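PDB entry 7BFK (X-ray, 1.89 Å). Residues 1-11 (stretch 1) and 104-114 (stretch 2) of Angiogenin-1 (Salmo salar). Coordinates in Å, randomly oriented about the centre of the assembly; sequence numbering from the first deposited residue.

Stretch 1 (1-11) MDVNQQYNHFL
Stretch 2, residues 104-114: IIACDGKFPVH

The first part of an N-terminal helix, from residue 5 through 11 and onward, packs on a β-hairpin nearly a hundred residues later in the same chain. Strand 104-108, which begins earlier, passes through a type II' turn, Asp-108 to Phe-111, into the strand beginning at 111; Gly-109, at phi 62° and psi -124°, takes a position where positive phi favours glycine. Asp-108 N to Phe-111 O (2.7 Å) and Val-113 N to Ala-106 O (2.9 Å) tie the hairpin. Helix and strand 111-113 cross at 63° with axes 6.7 Å apart at closest, and the register places Tyr-7 CA nearest Val-113 CA, 5.2 Å apart. Together the stretches bury 751 Å².

Met-1 to Asn-4 are extended. Asp-2 (chi1 p) swings its carboxylate over to Lys-110, whose NZ lies 3.3 Å from Asp-2 OD1, a salt bridge with a weak hydrogen bond at the exposed margin. The same OD1 meets the edge of the Phe-111 ring, 3.5 Å from CZ.

Asn-4 (chi1 t) does two jobs. Its OD1 caps the helix, accepting from Tyr-7 N at 3.3 Å and, weakly, from Gln-6 N at 2.8 Å, while its CB sits over the face of Phe-111, 3.4 Å from the ring centroid and 5° off the normal. Phe-111 (m) suits this buried place: its flat ring offers a face to Asn-4 CB and an edge to Asp-2 OD1.

Gln-6 (m, t) lays CB 3.6 Å from Val-113 CG1 and extends its amide outward. One water joins Gln-6 OE1 (2.6 Å), Asp-108 OD2 (2.4 Å) and Asn-4 ND2 (3.3 Å), donating to the first two and accepting from the last.

Tyr-7 (t) is buried. Its CB lies 3.6 Å from Phe-111 CD1, the two rings meeting obliquely with centroids 5.7 Å apart, and its CE1 reaches Pro-112 CD at 3.7 Å. The backbones come close here: Tyr-7 CA stands 3.4 Å from Pro-112 O in a CA-H...O contact, and that carbonyl is buried with no conventional partner.

His-9 (t) points toward the hairpin and offers a ring face to the edge of His-114 (p), planes at 87°; His-9 ND1 and His-114 NE2 are 2.9 Å apart, although His-114 is poorly ordered.

Phe-10 (t), one turn after Gln-6, fills the interior. Pro-112 CB lies over its face, 3.8 Å from the centroid, while Ile-105 CG2 meets the ring edge, 3.8 Å from Phe-10 CZ. His-114 CD2 closes in on the backbone, 3.3 Å from Phe-10 CA. Each phenylalanine has one face covered by an aliphatic CB, and the Asp-2 to Lys-110 salt bridge stays at the margin.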

# COMPACT_ATOMS: atom_id res chain seq x y z
N MET A 1 -10.45 17.25 10.75
CA MET A 1 -9.59 16.51 11.71
C MET A 1 -8.15 16.99 11.53
O MET A 1 -7.90 17.79 10.62
CB MET A 1 -9.65 14.98 11.50
CG MET A 1 -9.16 14.49 10.15
SD MET A 1 -9.25 12.65 9.96
CE MET A 1 -9.08 12.50 8.18
N ASP A 2 -7.27 16.57 12.44
CA ASP A 2 -5.83 16.90 12.44
C ASP A 2 -5.16 16.16 11.28
O ASP A 2 -5.70 15.14 10.82
CB ASP A 2 -5.16 16.57 13.79
CG ASP A 2 -5.26 15.12 14.21
OD1 ASP A 2 -6.31 14.49 13.96
OD2 ASP A 2 -4.27 14.61 14.80
N VAL A 3 -4.06 16.72 10.80
CA VAL A 3 -3.25 16.13 9.71
C VAL A 3 -2.24 15.18 10.35
O VAL A 3 -1.66 15.54 11.37
CB VAL A 3 -2.54 17.23 8.88
CG1 VAL A 3 -1.51 16.64 7.93
CG2 VAL A 3 -3.52 18.12 8.12
N ASN A 4 -2.12 13.97 9.83
CA ASN A 4 -1.00 13.06 10.14
C ASN A 4 -0.31 12.83 8.82
O ASN A 4 -0.87 12.11 7.99
CB ASN A 4 -1.41 11.76 10.81
CG ASN A 4 -0.18 10.93 11.16
OD1 ASN A 4 0.71 10.74 10.33
ND2 ASN A 4 -0.10 10.47 12.40
N GLN A 5 0.86 13.43 8.62
CA GLN A 5 1.57 13.38 7.33
C GLN A 5 1.86 11.92 6.94
O GLN A 5 1.95 11.66 5.73
CB GLN A 5 2.83 14.23 7.40
CG GLN A 5 3.41 14.51 6.02
CD GLN A 5 2.40 15.20 5.12
OE1 GLN A 5 2.28 14.87 3.94
NE2 GLN A 5 1.66 16.14 5.69
N GLN A 6 2.04 11.02 7.91
CA GLN A 6 2.31 9.58 7.63
C GLN A 6 1.05 8.93 7.06
O GLN A 6 1.16 8.00 6.24
CB GLN A 6 2.87 8.86 8.85
CG GLN A 6 4.37 9.03 8.96
CD GLN A 6 4.97 8.56 10.26
OE1 GLN A 6 4.27 8.31 11.25
NE2 GLN A 6 6.29 8.46 10.27
N TYR A 7 -0.11 9.45 7.44
CA TYR A 7 -1.41 8.99 6.88
C TYR A 7 -1.47 9.43 5.42
O TYR A 7 -1.79 8.60 4.56
CB TYR A 7 -2.60 9.49 7.69
CG TYR A 7 -3.93 9.07 7.13
CD1 TYR A 7 -4.13 7.79 6.65
CD2 TYR A 7 -5.00 9.96 7.08
CE1 TYR A 7 -5.34 7.40 6.12
CE2 TYR A 7 -6.23 9.58 6.59
CZ TYR A 7 -6.40 8.29 6.10
OH TYR A 7 -7.60 7.90 5.59
N ASN A 8 -1.17 10.70 5.12
CA ASN A 8 -1.14 11.21 3.72
C ASN A 8 -0.15 10.37 2.91
O ASN A 8 -0.46 10.01 1.76
CB ASN A 8 -0.79 12.69 3.63
CG ASN A 8 -1.92 13.57 4.14
OD1 ASN A 8 -2.13 13.69 5.35
ND2 ASN A 8 -2.65 14.17 3.21
N HIS A 9 1.01 10.08 3.48
CA HIS A 9 2.05 9.27 2.81
C HIS A 9 1.46 7.86 2.52
O HIS A 9 1.64 7.35 1.42
CB HIS A 9 3.32 9.22 3.66
CG HIS A 9 4.55 8.92 2.87
ND1 HIS A 9 4.50 8.26 1.65
CD2 HIS A 9 5.85 9.13 3.14
CE1 HIS A 9 5.72 8.10 1.19
NE2 HIS A 9 6.57 8.62 2.08
N PHE A 10 0.78 7.28 3.50
CA PHE A 10 0.15 5.94 3.38
C PHE A 10 -0.85 5.94 2.22
O PHE A 10 -0.78 5.07 1.36
CB PHE A 10 -0.51 5.53 4.69
CG PHE A 10 -1.23 4.21 4.60
CD1 PHE A 10 -2.51 4.13 4.07
CD2 PHE A 10 -0.61 3.05 5.03
CE1 PHE A 10 -3.14 2.90 3.96
CE2 PHE A 10 -1.26 1.82 4.93
CZ PHE A 10 -2.52 1.75 4.40
N LEU A 11 -1.75 6.94 2.18
CA LEU A 11 -2.76 7.04 1.10
C LEU A 11 -2.06 7.13 -0.26
O LEU A 11 -2.49 6.41 -1.17
CB LEU A 11 -3.64 8.26 1.35
CG LEU A 11 -4.51 8.19 2.60
CD1 LEU A 11 -5.32 9.48 2.73
CD2 LEU A 11 -5.44 6.97 2.55
N ILE A 104 -3.35 -6.01 6.00
CA ILE A 104 -2.67 -5.84 7.30
C ILE A 104 -1.84 -4.57 7.22
O ILE A 104 -0.95 -4.50 6.39
CB ILE A 104 -1.84 -7.07 7.66
CG1 ILE A 104 -2.67 -8.36 7.52
CG2 ILE A 104 -1.28 -6.88 9.05
CD1 ILE A 104 -1.83 -9.62 7.43
N ILE A 105 -2.17 -3.61 8.06
CA ILE A 105 -1.52 -2.28 8.07
C ILE A 105 -1.07 -1.96 9.49
O ILE A 105 -1.43 -2.69 10.41
CB ILE A 105 -2.49 -1.21 7.56
CG1 ILE A 105 -3.63 -0.98 8.55
CG2 ILE A 105 -3.01 -1.59 6.18
CD1 ILE A 105 -4.54 0.16 8.18
N ALA A 106 -0.29 -0.90 9.62
CA ALA A 106 0.12 -0.31 10.90
C ALA A 106 -0.83 0.85 11.17
O ALA A 106 -1.20 1.57 10.20
CB ALA A 106 1.57 0.12 10.83
N CYS A 107 -1.30 0.96 12.40
CA CYS A 107 -2.15 2.07 12.87
C CYS A 107 -1.38 2.87 13.92
O CYS A 107 -0.79 2.24 14.81
CB CYS A 107 -3.45 1.58 13.48
SG CYS A 107 -4.59 0.83 12.27
N ASP A 108 -1.36 4.19 13.78
CA ASP A 108 -0.85 5.14 14.79
C ASP A 108 -2.08 5.86 15.30
O ASP A 108 -2.56 6.81 14.63
CB ASP A 108 0.20 6.09 14.20
CG ASP A 108 0.97 6.85 15.27
OD1 ASP A 108 0.49 6.90 16.41
OD2 ASP A 108 2.06 7.34 14.95
N GLY A 109 -2.65 5.37 16.39
CA GLY A 109 -3.94 5.88 16.87
C GLY A 109 -4.98 5.61 15.80
O GLY A 109 -5.04 4.45 15.35
N LYS A 110 -5.69 6.64 15.33
CA LYS A 110 -6.78 6.51 14.33
C LYS A 110 -6.23 6.52 12.89
O LYS A 110 -7.08 6.45 11.98
CB LYS A 110 -7.77 7.67 14.46
CG LYS A 110 -7.26 9.03 13.97
CD LYS A 110 -8.33 10.11 13.83
CE LYS A 110 -8.61 10.85 15.11
NZ LYS A 110 -7.51 11.78 15.45
N PHE A 111 -4.91 6.57 12.71
CA PHE A 111 -4.25 6.77 11.38
C PHE A 111 -3.45 5.57 10.89
O PHE A 111 -2.46 5.16 11.49
CB PHE A 111 -3.25 7.93 11.42
CG PHE A 111 -3.85 9.29 11.68
CD1 PHE A 111 -4.52 9.97 10.68
CD2 PHE A 111 -3.71 9.91 12.92
CE1 PHE A 111 -5.07 11.22 10.91
CE2 PHE A 111 -4.25 11.16 13.15
CZ PHE A 111 -4.93 11.82 12.14
N PRO A 112 -3.84 5.00 9.73
CA PRO A 112 -2.99 4.05 9.02
C PRO A 112 -1.66 4.75 8.72
O PRO A 112 -1.70 5.92 8.36
CB PRO A 112 -3.76 3.75 7.73
CG PRO A 112 -5.20 4.03 8.08
CD PRO A 112 -5.15 5.18 9.08
N VAL A 113 -0.54 4.04 8.88
CA VAL A 113 0.82 4.59 8.63
C VAL A 113 1.71 3.51 8.02
O VAL A 113 1.46 2.33 8.24
CB VAL A 113 1.45 5.14 9.93
CG1 VAL A 113 0.74 6.39 10.39
CG2 VAL A 113 1.45 4.10 11.04
N HIS A 114 2.76 3.95 7.31
CA HIS A 114 3.85 3.09 6.76
C HIS A 114 5.17 3.81 7.09
O HIS A 114 5.29 5.00 6.77
CB HIS A 114 3.66 2.82 5.26
CG HIS A 114 3.99 4.00 4.41
ND1 HIS A 114 5.25 4.21 3.90
CD2 HIS A 114 3.24 5.05 4.00
CE1 HIS A 114 5.26 5.33 3.20
NE2 HIS A 114 4.05 5.87 3.25
O HOH W 1 2.61 8.80 13.13